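Local structure of NADH oxidoreductase (Mesorhizobium loti, 3PI7) at residues 14-19 / 81-86; 37-42 / 326-331; 53-58 / 121-126; 73-78 / 114-119. The protein probably binds NADPH and acts as an NAD(P)H-dependent oxidoreductase, perhaps a quinone reductase. All blocks are in the same frame, centred on the assembly; numbering follows the deposited sequence. Where two conformers were deposited one is given.

Contact 1: residues 14-19 / 81-86; sequences LLLVGD and RPAGFE. With K (potassium ion), chain G.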
# COMPACT_ATOMS: atom_id res chain seq x y z
N LEU A 14 -8.01 19.81 -31.52
CA LEU A 14 -8.14 18.33 -31.55
C LEU A 14 -9.15 17.99 -30.49
O LEU A 14 -8.86 18.09 -29.29
CB LEU A 14 -6.78 17.64 -31.29
CG LEU A 14 -5.64 18.06 -32.20
CD1 LEU A 14 -4.39 17.29 -31.86
CD2 LEU A 14 -6.00 17.88 -33.71
N LEU A 15 -10.38 17.72 -30.94
CA LEU A 15 -11.53 17.54 -30.07
C LEU A 15 -11.76 16.13 -29.63
O LEU A 15 -11.73 15.21 -30.44
CB LEU A 15 -12.78 18.02 -30.79
CG LEU A 15 -12.67 19.36 -31.48
CD1 LEU A 15 -13.91 19.62 -32.31
CD2 LEU A 15 -12.42 20.48 -30.48
N LEU A 16 -12.10 15.97 -28.36
CA LEU A 16 -12.42 14.66 -27.80
C LEU A 16 -13.64 14.06 -28.46
O LEU A 16 -14.68 14.72 -28.57
CB LEU A 16 -12.65 14.76 -26.30
CG LEU A 16 -11.43 15.08 -25.49
CD1 LEU A 16 -11.82 15.67 -24.18
CD2 LEU A 16 -10.52 13.85 -25.34
N VAL A 17 -13.52 12.80 -28.88
CA VAL A 17 -14.63 12.07 -29.50
C VAL A 17 -15.38 11.35 -28.38
O VAL A 17 -16.61 11.21 -28.44
CB VAL A 17 -14.04 11.10 -30.57
CG1 VAL A 17 -15.05 10.06 -31.04
CG2 VAL A 17 -13.50 11.88 -31.75
N GLY A 18 -14.63 10.90 -27.39
CA GLY A 18 -15.18 10.18 -26.24
C GLY A 18 -15.69 11.11 -25.16
O GLY A 18 -15.27 12.26 -25.06
N ASP A 19 -16.63 10.60 -24.37
CA ASP A 19 -17.18 11.30 -23.23
C ASP A 19 -16.92 10.48 -21.97
O ASP A 19 -16.90 9.23 -22.03
CB ASP A 19 -18.69 11.55 -23.43
CG ASP A 19 -19.20 12.64 -22.52
OD1 ASP A 19 -18.59 13.73 -22.50
OD2 ASP A 19 -20.17 12.38 -21.77
N ARG A 81 -14.52 18.81 -26.51
CA ARG A 81 -13.54 19.78 -26.03
C ARG A 81 -12.17 19.39 -26.51
O ARG A 81 -11.88 18.20 -26.63
CB ARG A 81 -13.53 19.87 -24.49
CG ARG A 81 -14.86 20.25 -23.92
CD ARG A 81 -15.32 21.63 -24.34
NE ARG A 81 -16.62 21.89 -23.72
CZ ARG A 81 -16.76 22.34 -22.47
NH1 ARG A 81 -15.69 22.63 -21.74
NH2 ARG A 81 -17.97 22.45 -21.93
N PRO A 82 -11.29 20.37 -26.71
CA PRO A 82 -9.90 20.05 -27.03
C PRO A 82 -9.24 19.38 -25.84
O PRO A 82 -9.44 19.76 -24.67
CB PRO A 82 -9.27 21.45 -27.22
CG PRO A 82 -10.41 22.35 -27.55
CD PRO A 82 -11.50 21.83 -26.65
N ALA A 83 -8.47 18.35 -26.14
CA ALA A 83 -7.65 17.63 -25.16
C ALA A 83 -6.30 18.39 -24.99
O ALA A 83 -6.10 19.41 -25.64
CB ALA A 83 -7.42 16.20 -25.65
N GLY A 84 -5.41 17.88 -24.14
CA GLY A 84 -4.09 18.46 -23.92
C GLY A 84 -4.01 19.11 -22.56
O GLY A 84 -4.76 20.05 -22.25
N PHE A 85 -3.11 18.62 -21.75
CA PHE A 85 -3.04 19.14 -20.39
C PHE A 85 -2.07 20.28 -20.22
O PHE A 85 -2.23 21.02 -19.26
CB PHE A 85 -2.66 18.02 -19.41
CG PHE A 85 -3.79 17.07 -19.11
CD1 PHE A 85 -5.03 17.55 -18.71
CD2 PHE A 85 -3.60 15.69 -19.19
CE1 PHE A 85 -6.09 16.66 -18.48
CE2 PHE A 85 -4.64 14.81 -18.90
CZ PHE A 85 -5.88 15.30 -18.56
N GLU A 86 -1.02 20.40 -21.04
CA GLU A 86 -0.06 21.48 -20.83
C GLU A 86 0.49 22.07 -22.11
O GLU A 86 0.50 21.44 -23.16
CB GLU A 86 1.12 21.06 -19.91
CG GLU A 86 2.25 20.26 -20.53
CD GLU A 86 3.43 19.86 -19.65
OE1 GLU A 86 3.87 20.64 -18.77
OE2 GLU A 86 3.95 18.75 -19.90
K K G . -18.31 7.01 -21.64
O HOH W 1 -19.97 8.79 -20.56

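Contact 2: residues 37-42 / 326-331; sequences LEQGRI and PLAEAI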
# COMPACT_ATOMS: atom_id res chain seq x y z
N LEU A 37 -9.88 11.45 -31.11
CA LEU A 37 -9.83 12.87 -31.37
C LEU A 37 -10.19 13.14 -32.80
O LEU A 37 -9.91 12.31 -33.68
CB LEU A 37 -8.40 13.39 -31.10
CG LEU A 37 -7.89 13.36 -29.66
CD1 LEU A 37 -6.43 13.71 -29.60
CD2 LEU A 37 -8.67 14.34 -28.79
N GLU A 38 -10.79 14.30 -33.03
CA GLU A 38 -11.11 14.74 -34.37
C GLU A 38 -10.67 16.18 -34.50
O GLU A 38 -10.83 16.97 -33.56
CB GLU A 38 -12.59 14.59 -34.70
CG GLU A 38 -13.55 15.34 -33.79
CD GLU A 38 -14.99 15.34 -34.27
OE1 GLU A 38 -15.21 15.32 -35.50
OE2 GLU A 38 -15.90 15.37 -33.41
N GLN A 39 -10.08 16.50 -35.64
CA GLN A 39 -9.67 17.87 -35.90
C GLN A 39 -10.93 18.63 -36.24
O GLN A 39 -11.74 18.17 -37.05
CB GLN A 39 -8.62 17.93 -37.02
CG GLN A 39 -8.09 19.36 -37.22
CD GLN A 39 -7.23 19.48 -38.44
OE1 GLN A 39 -6.35 18.64 -38.70
NE2 GLN A 39 -7.44 20.55 -39.19
N GLY A 40 -11.13 19.77 -35.61
CA GLY A 40 -12.32 20.56 -35.91
C GLY A 40 -12.08 22.03 -35.73
O GLY A 40 -11.02 22.44 -35.25
N ARG A 41 -13.03 22.83 -36.17
CA ARG A 41 -13.01 24.27 -36.00
C ARG A 41 -14.15 24.56 -35.04
O ARG A 41 -15.27 24.13 -35.30
CB ARG A 41 -13.20 25.01 -37.34
CG ARG A 41 -11.98 24.93 -38.27
CD ARG A 41 -11.98 26.03 -39.33
NE ARG A 41 -11.73 27.36 -38.76
CZ ARG A 41 -10.52 27.84 -38.46
NH1 ARG A 41 -9.44 27.10 -38.66
NH2 ARG A 41 -10.40 29.05 -37.92
N ILE A 42 -13.86 25.19 -33.91
CA ILE A 42 -14.86 25.46 -32.89
C ILE A 42 -14.70 26.88 -32.37
O ILE A 42 -13.68 27.50 -32.59
CB ILE A 42 -14.76 24.43 -31.71
CG1 ILE A 42 -13.40 24.46 -31.00
CG2 ILE A 42 -15.11 22.99 -32.16
CD1 ILE A 42 -13.49 23.92 -29.53
N PRO A 326 2.74 19.68 -36.53
CA PRO A 326 1.72 20.71 -36.73
C PRO A 326 0.38 20.18 -36.29
O PRO A 326 0.11 18.96 -36.46
CB PRO A 326 1.72 20.90 -38.26
CG PRO A 326 3.07 20.47 -38.70
CD PRO A 326 3.38 19.31 -37.82
N LEU A 327 -0.47 21.05 -35.76
CA LEU A 327 -1.79 20.58 -35.31
C LEU A 327 -2.55 19.91 -36.46
O LEU A 327 -3.24 18.93 -36.22
CB LEU A 327 -2.61 21.73 -34.71
CG LEU A 327 -3.89 21.31 -33.97
CD1 LEU A 327 -4.09 22.15 -32.74
CD2 LEU A 327 -5.11 21.42 -34.88
N ALA A 328 -2.39 20.41 -37.71
CA ALA A 328 -3.05 19.88 -38.90
C ALA A 328 -2.59 18.47 -39.23
O ALA A 328 -3.24 17.80 -40.03
CB ALA A 328 -2.81 20.78 -40.10
N GLU A 329 -1.43 18.06 -38.71
CA GLU A 329 -0.84 16.74 -38.92
C GLU A 329 -0.99 15.83 -37.71
O GLU A 329 -0.62 14.67 -37.81
CB GLU A 329 0.67 16.86 -39.24
CG GLU A 329 1.02 17.61 -40.52
CD GLU A 329 0.59 16.93 -41.80
OE1 GLU A 329 0.05 15.80 -41.77
OE2 GLU A 329 0.78 17.56 -42.86
N ALA A 330 -1.44 16.36 -36.55
CA ALA A 330 -1.44 15.61 -35.30
C ALA A 330 -2.30 14.34 -35.32
O ALA A 330 -1.83 13.29 -34.86
CB ALA A 330 -1.87 16.52 -34.16
N ILE A 331 -3.54 14.40 -35.86
CA ILE A 331 -4.42 13.22 -35.88
C ILE A 331 -3.75 12.11 -36.65
O ILE A 331 -3.69 10.96 -36.19
CB ILE A 331 -5.83 13.57 -36.46
CG1 ILE A 331 -6.57 14.57 -35.54
CG2 ILE A 331 -6.69 12.30 -36.71
CD1 ILE A 331 -6.95 14.09 -34.23
O HOH W 2 -4.66 16.80 -37.25
O HOH W 3 -5.75 18.52 -41.40

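Contact 3: residues 53-58 / 121-126; sequences LIKVNL and AEYAVA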
# COMPACT_ATOMS: atom_id res chain seq x y z
N LEU A 53 -7.17 32.97 -20.98
CA LEU A 53 -7.25 32.40 -22.32
C LEU A 53 -5.87 32.53 -22.92
O LEU A 53 -5.33 33.65 -23.04
CB LEU A 53 -8.28 33.15 -23.17
CG LEU A 53 -8.47 32.59 -24.55
CD1 LEU A 53 -9.14 31.20 -24.51
CD2 LEU A 53 -9.23 33.53 -25.42
N ILE A 54 -5.29 31.40 -23.28
CA ILE A 54 -3.92 31.37 -23.80
C ILE A 54 -3.90 31.05 -25.28
O ILE A 54 -4.46 30.03 -25.70
CB ILE A 54 -3.10 30.33 -23.01
CG1 ILE A 54 -3.09 30.62 -21.47
CG2 ILE A 54 -1.67 30.28 -23.52
CD1 ILE A 54 -3.37 29.47 -20.70
N LYS A 55 -3.13 31.85 -26.05
CA LYS A 55 -2.84 31.58 -27.45
C LYS A 55 -1.70 30.61 -27.42
O LYS A 55 -0.59 30.99 -27.05
CB LYS A 55 -2.48 32.88 -28.21
CG LYS A 55 -2.24 32.61 -29.67
CD LYS A 55 -1.81 33.85 -30.49
CE LYS A 55 -1.89 33.45 -31.96
NZ LYS A 55 -2.02 34.64 -32.86
N VAL A 56 -1.97 29.33 -27.73
CA VAL A 56 -0.99 28.27 -27.61
C VAL A 56 0.08 28.33 -28.67
O VAL A 56 -0.22 28.34 -29.87
CB VAL A 56 -1.69 26.87 -27.63
CG1 VAL A 56 -0.67 25.78 -27.36
CG2 VAL A 56 -2.82 26.80 -26.61
N ASN A 57 1.34 28.32 -28.20
CA ASN A 57 2.49 28.30 -29.08
C ASN A 57 2.90 26.84 -29.33
O ASN A 57 3.07 26.45 -30.49
CB ASN A 57 3.65 29.11 -28.48
CG ASN A 57 4.89 29.10 -29.35
OD1 ASN A 57 4.82 29.03 -30.58
ND2 ASN A 57 6.04 29.22 -28.73
N LEU A 58 3.03 26.04 -28.26
CA LEU A 58 3.42 24.64 -28.33
C LEU A 58 2.70 23.88 -27.25
O LEU A 58 2.56 24.41 -26.15
CB LEU A 58 4.96 24.47 -28.15
CG LEU A 58 5.92 24.99 -29.23
CD1 LEU A 58 7.34 25.06 -28.70
CD2 LEU A 58 5.90 24.11 -30.47
N ALA A 121 -5.07 22.95 -29.20
CA ALA A 121 -5.97 23.94 -29.73
C ALA A 121 -5.22 25.22 -29.92
O ALA A 121 -4.18 25.41 -29.29
CB ALA A 121 -7.09 24.15 -28.73
N GLU A 122 -5.74 26.10 -30.76
CA GLU A 122 -5.10 27.38 -30.94
C GLU A 122 -5.16 28.24 -29.68
O GLU A 122 -4.27 29.05 -29.46
CB GLU A 122 -5.73 28.11 -32.13
CG GLU A 122 -5.15 27.54 -33.41
CD GLU A 122 -5.69 28.11 -34.70
OE1 GLU A 122 -6.91 28.37 -34.78
OE2 GLU A 122 -4.92 28.15 -35.69
N TYR A 123 -6.20 28.07 -28.87
CA TYR A 123 -6.44 28.77 -27.61
C TYR A 123 -6.88 27.77 -26.57
O TYR A 123 -7.75 26.94 -26.84
CB TYR A 123 -7.53 29.87 -27.76
CG TYR A 123 -7.10 30.92 -28.77
CD1 TYR A 123 -7.26 30.70 -30.14
CD2 TYR A 123 -6.43 32.06 -28.36
CE1 TYR A 123 -6.74 31.59 -31.08
CE2 TYR A 123 -5.91 32.96 -29.29
CZ TYR A 123 -6.09 32.73 -30.65
OH TYR A 123 -5.56 33.59 -31.56
N ALA A 124 -6.30 27.87 -25.37
CA ALA A 124 -6.64 26.99 -24.24
C ALA A 124 -7.06 27.84 -23.07
O ALA A 124 -6.81 29.05 -23.07
CB ALA A 124 -5.42 26.14 -23.85
N VAL A 125 -7.74 27.24 -22.10
CA VAL A 125 -8.11 27.96 -20.89
C VAL A 125 -7.40 27.30 -19.72
O VAL A 125 -7.37 26.07 -19.63
CB VAL A 125 -9.65 28.01 -20.68
CG1 VAL A 125 -10.00 28.64 -19.33
CG2 VAL A 125 -10.33 28.74 -21.81
N ALA A 126 -6.81 28.10 -18.85
CA ALA A 126 -6.22 27.58 -17.63
C ALA A 126 -6.57 28.48 -16.49
O ALA A 126 -6.84 29.68 -16.70
CB ALA A 126 -4.68 27.47 -17.80
O HOH W 4 -2.39 29.41 -31.38

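Contact 4: residues 73-78 / 114-119; sequences YGQPRV and LSNWGS. With GOL (glycerol), chain B; PO4 (phosphate ion), chain E.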
# COMPACT_ATOMS: atom_id res chain seq x y z
N TYR A 73 -7.98 7.87 -17.77
CA TYR A 73 -7.30 8.71 -16.80
C TYR A 73 -8.23 8.98 -15.60
O TYR A 73 -9.38 8.57 -15.61
CB TYR A 73 -6.84 10.02 -17.48
CG TYR A 73 -5.86 10.82 -16.65
CD1 TYR A 73 -4.59 10.33 -16.36
CD2 TYR A 73 -6.17 12.12 -16.25
CE1 TYR A 73 -3.68 11.07 -15.62
CE2 TYR A 73 -5.27 12.87 -15.49
CZ TYR A 73 -4.02 12.35 -15.20
OH TYR A 73 -3.12 13.06 -14.45
N GLY A 74 -7.73 9.63 -14.56
CA GLY A 74 -8.52 9.95 -13.38
C GLY A 74 -9.31 11.23 -13.50
O GLY A 74 -9.67 11.82 -12.49
N GLN A 75 -9.63 11.63 -14.73
CA GLN A 75 -10.42 12.83 -15.02
C GLN A 75 -11.31 12.50 -16.20
O GLN A 75 -10.82 11.89 -17.14
CB GLN A 75 -9.45 13.98 -15.35
CG GLN A 75 -10.10 15.32 -15.58
CD GLN A 75 -9.05 16.34 -15.92
OE1 GLN A 75 -7.93 16.32 -15.39
NE2 GLN A 75 -9.37 17.25 -16.81
N PRO A 76 -12.62 12.78 -16.17
CA PRO A 76 -13.46 12.39 -17.30
C PRO A 76 -13.31 13.34 -18.50
O PRO A 76 -13.00 14.52 -18.37
CB PRO A 76 -14.87 12.46 -16.72
CG PRO A 76 -14.80 13.56 -15.71
CD PRO A 76 -13.40 13.49 -15.14
N ARG A 77 -13.55 12.79 -19.67
CA ARG A 77 -13.54 13.55 -20.92
C ARG A 77 -14.83 14.34 -21.05
O ARG A 77 -15.89 13.85 -20.65
CB ARG A 77 -13.47 12.53 -22.09
CG ARG A 77 -12.13 11.81 -22.18
CD ARG A 77 -12.20 10.63 -23.15
NE ARG A 77 -13.28 9.68 -22.82
CZ ARG A 77 -13.46 8.51 -23.42
NH1 ARG A 77 -12.62 8.11 -24.36
NH2 ARG A 77 -14.50 7.74 -23.11
N VAL A 78 -14.75 15.51 -21.66
CA VAL A 78 -15.95 16.25 -22.04
C VAL A 78 -15.94 16.19 -23.57
O VAL A 78 -15.08 16.81 -24.20
CB VAL A 78 -16.03 17.70 -21.47
CG1 VAL A 78 -17.30 18.40 -21.97
CG2 VAL A 78 -16.01 17.68 -19.96
N LEU A 114 -8.63 21.08 -14.95
CA LEU A 114 -10.06 20.78 -15.11
C LEU A 114 -10.78 21.84 -15.92
O LEU A 114 -12.01 21.90 -15.89
CB LEU A 114 -10.72 20.67 -13.73
CG LEU A 114 -10.16 19.66 -12.75
CD1 LEU A 114 -10.87 19.79 -11.40
CD2 LEU A 114 -10.34 18.25 -13.26
N SER A 115 -10.04 22.69 -16.65
CA SER A 115 -10.74 23.75 -17.41
C SER A 115 -11.64 23.19 -18.53
O SER A 115 -12.62 23.84 -18.93
CB SER A 115 -9.73 24.70 -18.06
OG SER A 115 -9.14 24.08 -19.20
N ASN A 116 -11.29 22.00 -19.04
CA ASN A 116 -11.99 21.36 -20.15
C ASN A 116 -11.89 22.20 -21.45
O ASN A 116 -12.74 22.10 -22.33
CB ASN A 116 -13.44 21.03 -19.78
CG ASN A 116 -13.50 19.84 -18.85
OD1 ASN A 116 -12.83 18.83 -19.08
ND2 ASN A 116 -14.34 19.92 -17.80
N TRP A 117 -10.76 22.93 -21.59
CA TRP A 117 -10.33 23.67 -22.79
C TRP A 117 -8.84 23.42 -22.90
O TRP A 117 -8.04 24.21 -22.41
CB TRP A 117 -10.66 25.16 -22.71
CG TRP A 117 -12.13 25.39 -22.71
CD1 TRP A 117 -12.92 25.68 -21.64
CD2 TRP A 117 -13.01 25.18 -23.81
NE1 TRP A 117 -14.24 25.76 -22.03
CE2 TRP A 117 -14.33 25.42 -23.35
CE3 TRP A 117 -12.82 24.86 -25.17
CZ2 TRP A 117 -15.43 25.34 -24.19
CZ3 TRP A 117 -13.93 24.77 -26.00
CH2 TRP A 117 -15.22 25.01 -25.50
N GLY A 118 -8.51 22.29 -23.49
CA GLY A 118 -7.15 21.78 -23.55
C GLY A 118 -6.16 22.53 -24.39
O GLY A 118 -6.52 23.35 -25.23
N SER A 119 -4.89 22.13 -24.25
CA SER A 119 -3.83 22.80 -24.98
C SER A 119 -3.70 22.38 -26.46
O SER A 119 -2.91 22.99 -27.15
CB SER A 119 -2.50 22.54 -24.28
OG SER A 119 -2.21 21.15 -24.26
C1 GOL B . -9.74 18.65 -20.96
O1 GOL B . -9.94 18.48 -22.32
C2 GOL B . -8.30 18.99 -20.59
O2 GOL B . -7.49 18.94 -21.77
C3 GOL B . -8.46 20.30 -19.88
O3 GOL B . -9.25 20.00 -18.66
P PO4 E . -16.36 5.02 -24.58
O1 PO4 E . -16.51 3.59 -23.85
O2 PO4 E . -16.99 4.95 -26.03
O3 PO4 E . -14.83 5.31 -24.75
O4 PO4 E . -17.14 6.08 -23.67
O HOH W 5 -12.16 16.89 -17.40
O HOH W 6 -12.51 17.41 -21.49

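Contact 1: residues 14-19 / 81-86
Leu15 and Pro82 meet backbone to backbone, a single beta bridge with CA atoms 4.3 Å apart that ties strand 14-16 to the loop 81-86 in the GroES-like part of the fold. Proline suits this place because it has no N-H to give, and the two bonds across the contact use Arg81 O and Ala83 N on either side of it in the chain: Ala83 N donates to Leu14 O at 3.2 Å, and Leu16 N to Arg81 O at 2.8 Å. The tight part lies round Leu16. Its CG stands beside the backbone N (chi1 -69°), 3.4 Å from Arg81 O, while CD2 meets Ala83 CB at 3.9 Å; the small alanine lets the leucine branch come up against it. An alanine in place of Leu16 would probably take away the CD2 methyl that Ala83 CB packs on and open a gap beside Phe68 and Ile69 of helix 63-69. Leu15 CD2 lies alongside the Pro82 ring, 4.0 Å from CG.

The outer side is looser. The partly exposed Arg81 side chain heads away from the strand, its NH1 bonding to Asn116 O. After Leu16 the chain leaves the contact and reaches solvent at Asp19, where a potassium ion is bound by the backbone oxygens of Asp19 and Tyr21. Asp19 O, 2.7 Å from the potassium ion, also accepts a hydrogen bond from Arg77 NH2.

Contact 2: residues 37-42 / 326-331
Leu37 and Ile331 make the apolar part of this contact. The helix segment 327-331 runs roughly antiparallel to strand 37-42, at 150° between their directions, with the axes approaching to 8.4 Å. From the helix Ile331 projects toward the strand, and CD1, the tip of its longer branch, comes within 3.5 Å of Leu37 CB and equally near Leu37 O. With chi2 at -66° the CD1 methyl is folded to one side of the branch rather than extended. Strand alternation puts Leu37 and Gln39 on the helix side and turns Glu38 the other way, which suits a leucine to the buried end and charged Glu38 to solvent.

The polar part is carried by water, since no direct hydrogen bond joins the two segments. Gln39 has CG anti to the backbone N (chi1 -175°) and an extended chain, which carries its amide across to Leu327 and Ala328. There Gln39 OE1 accepts from two waters. One, 2.9 Å from Gln39 OE1, also donates to Leu327 O and accepts from Ile331 N at 3.0 Å; it thus stands between a carbonyl and an N-H four residues apart. The other donates to Gln39 OE1 at 2.8 Å and to Ala328 O at 2.9 Å. Both Gln39 OE1 and Ala328 O are acceptors, so a water supplies the protons between them.

Such a return is typical of medium-chain dehydrogenases and reductases: after the Rossmann domain the chain comes back, and here helix 327-338 packs on the two-stranded sheet 10-16/37-43.

Contact 3: residues 53-58 / 121-126
Leu53, Ile54 and Lys55 pair with Val125, Ala124 and Tyr123 in an antiparallel sheet whose strand axes come within 4.6 Å. The hydrogen-bonded pair joins Ile54 N to Ala124 O at 2.8 Å and Ala124 N to Ile54 O at 2.9 Å. Val56 N continues the pattern to Glu122 O at 2.9 Å, and a water donates to Glu122 O and Val56 O.

On one face Lys55 lies alongside Tyr123: Lys55 CB is 3.6 Å from Tyr123 CE2, and with CG anti to the backbone N (chi1 -178°) the extended chain follows the ring out to Tyr123 OH. Lysine suits this exposed place, since its methylenes pack along the ring while the chain carries its charge outward. An alanine replacing Tyr123 would probably set the Lys55 chain free to turn. Beside them Leu53 CD1 touches Val125 CG2 at 3.8 Å.

Ile54 and Ala124 point to the other face; there Ile54 CD1 meets Ala126 CB, and Val56 CG2 meets Ala124 CB at 3.8 Å; short alanines fit here because Phe110 of strand 107-111 touches all four. Within this GroES-like sheet, strand 51-56 lies between strands 123-127 and 86-94, while Met11 of strand 10-16 touches Tyr123.

Contact 4: residues 73-78 / 114-119
Val78 packs on Asn116 and Gln75 on Leu114, yet no direct hydrogen bond joins the two loops; two waters and a glycerol, probably from the crystallisation liquor, link them instead. Asn116 OD1 accepts from both waters. The first, 2.7 Å from Asn116 OD1, also donates to Pro76 O and accepts from Gln75 NE2 at 2.9 Å. The second, 2.8 Å from Asn116 OD1, accepts from Val78 N and meets glycerol O1. Glycerol O3 in turn accepts from Asn116 N at 2.9 Å; Gln75 NE2, which also donates to Gly113 O, gives it only a weak bond. Asparagine suits the position twice over: its backbone has a positive phi (63°), which asparagine tolerates well, and its carbonyl oxygen can take two donors.

Direct touch is by van der Waals packing: Val78 CG2 lies against the Asn116 amide group, 3.5 Å from CG, the two side chains crossing at about a right angle. Gln75, with CG anti to the backbone N (chi1 -176°), extends until its CD comes 3.5 Å from Leu114 CD2. Arg77 turns away, its NH2 bonding to an oxygen of a phosphate, probably also from the crystallisation liquor.

Ser115 OG accepts from Trp117 N at 3.1 Å, an ST turn that shapes the loop before strand 123-127. The whole is a solvent-bridged meeting of two irregular loops of the GroES-like fold, with glycerol held in a polar site to which the carbonyl oxygens of Gly113, Pro82 and Gly84 also contribute.

In the fold
Contacts 1 and 3 are the buried ones, both built on backbone hydrogen bonds with apolar side chains packed round them, though contact 1 is a lone bridge and contact 3 an antiparallel pair of strands. Contact 2 is partly buried and contact 4 lies at the surface; in both, waters replace direct bonds. Contacts 1 and 2 hold the same two-stranded sheet, since strands 10-16 and 37-43 pair through Leu15 N and Glu38 O. Contact 4 joins its neighbours by polar links: Ser119 N to Gly84 O of contact 1, and Ser115 OG to Val125 O of contact 3. Pro82 CB against Ala121 CB brings contacts 1 and 3 together.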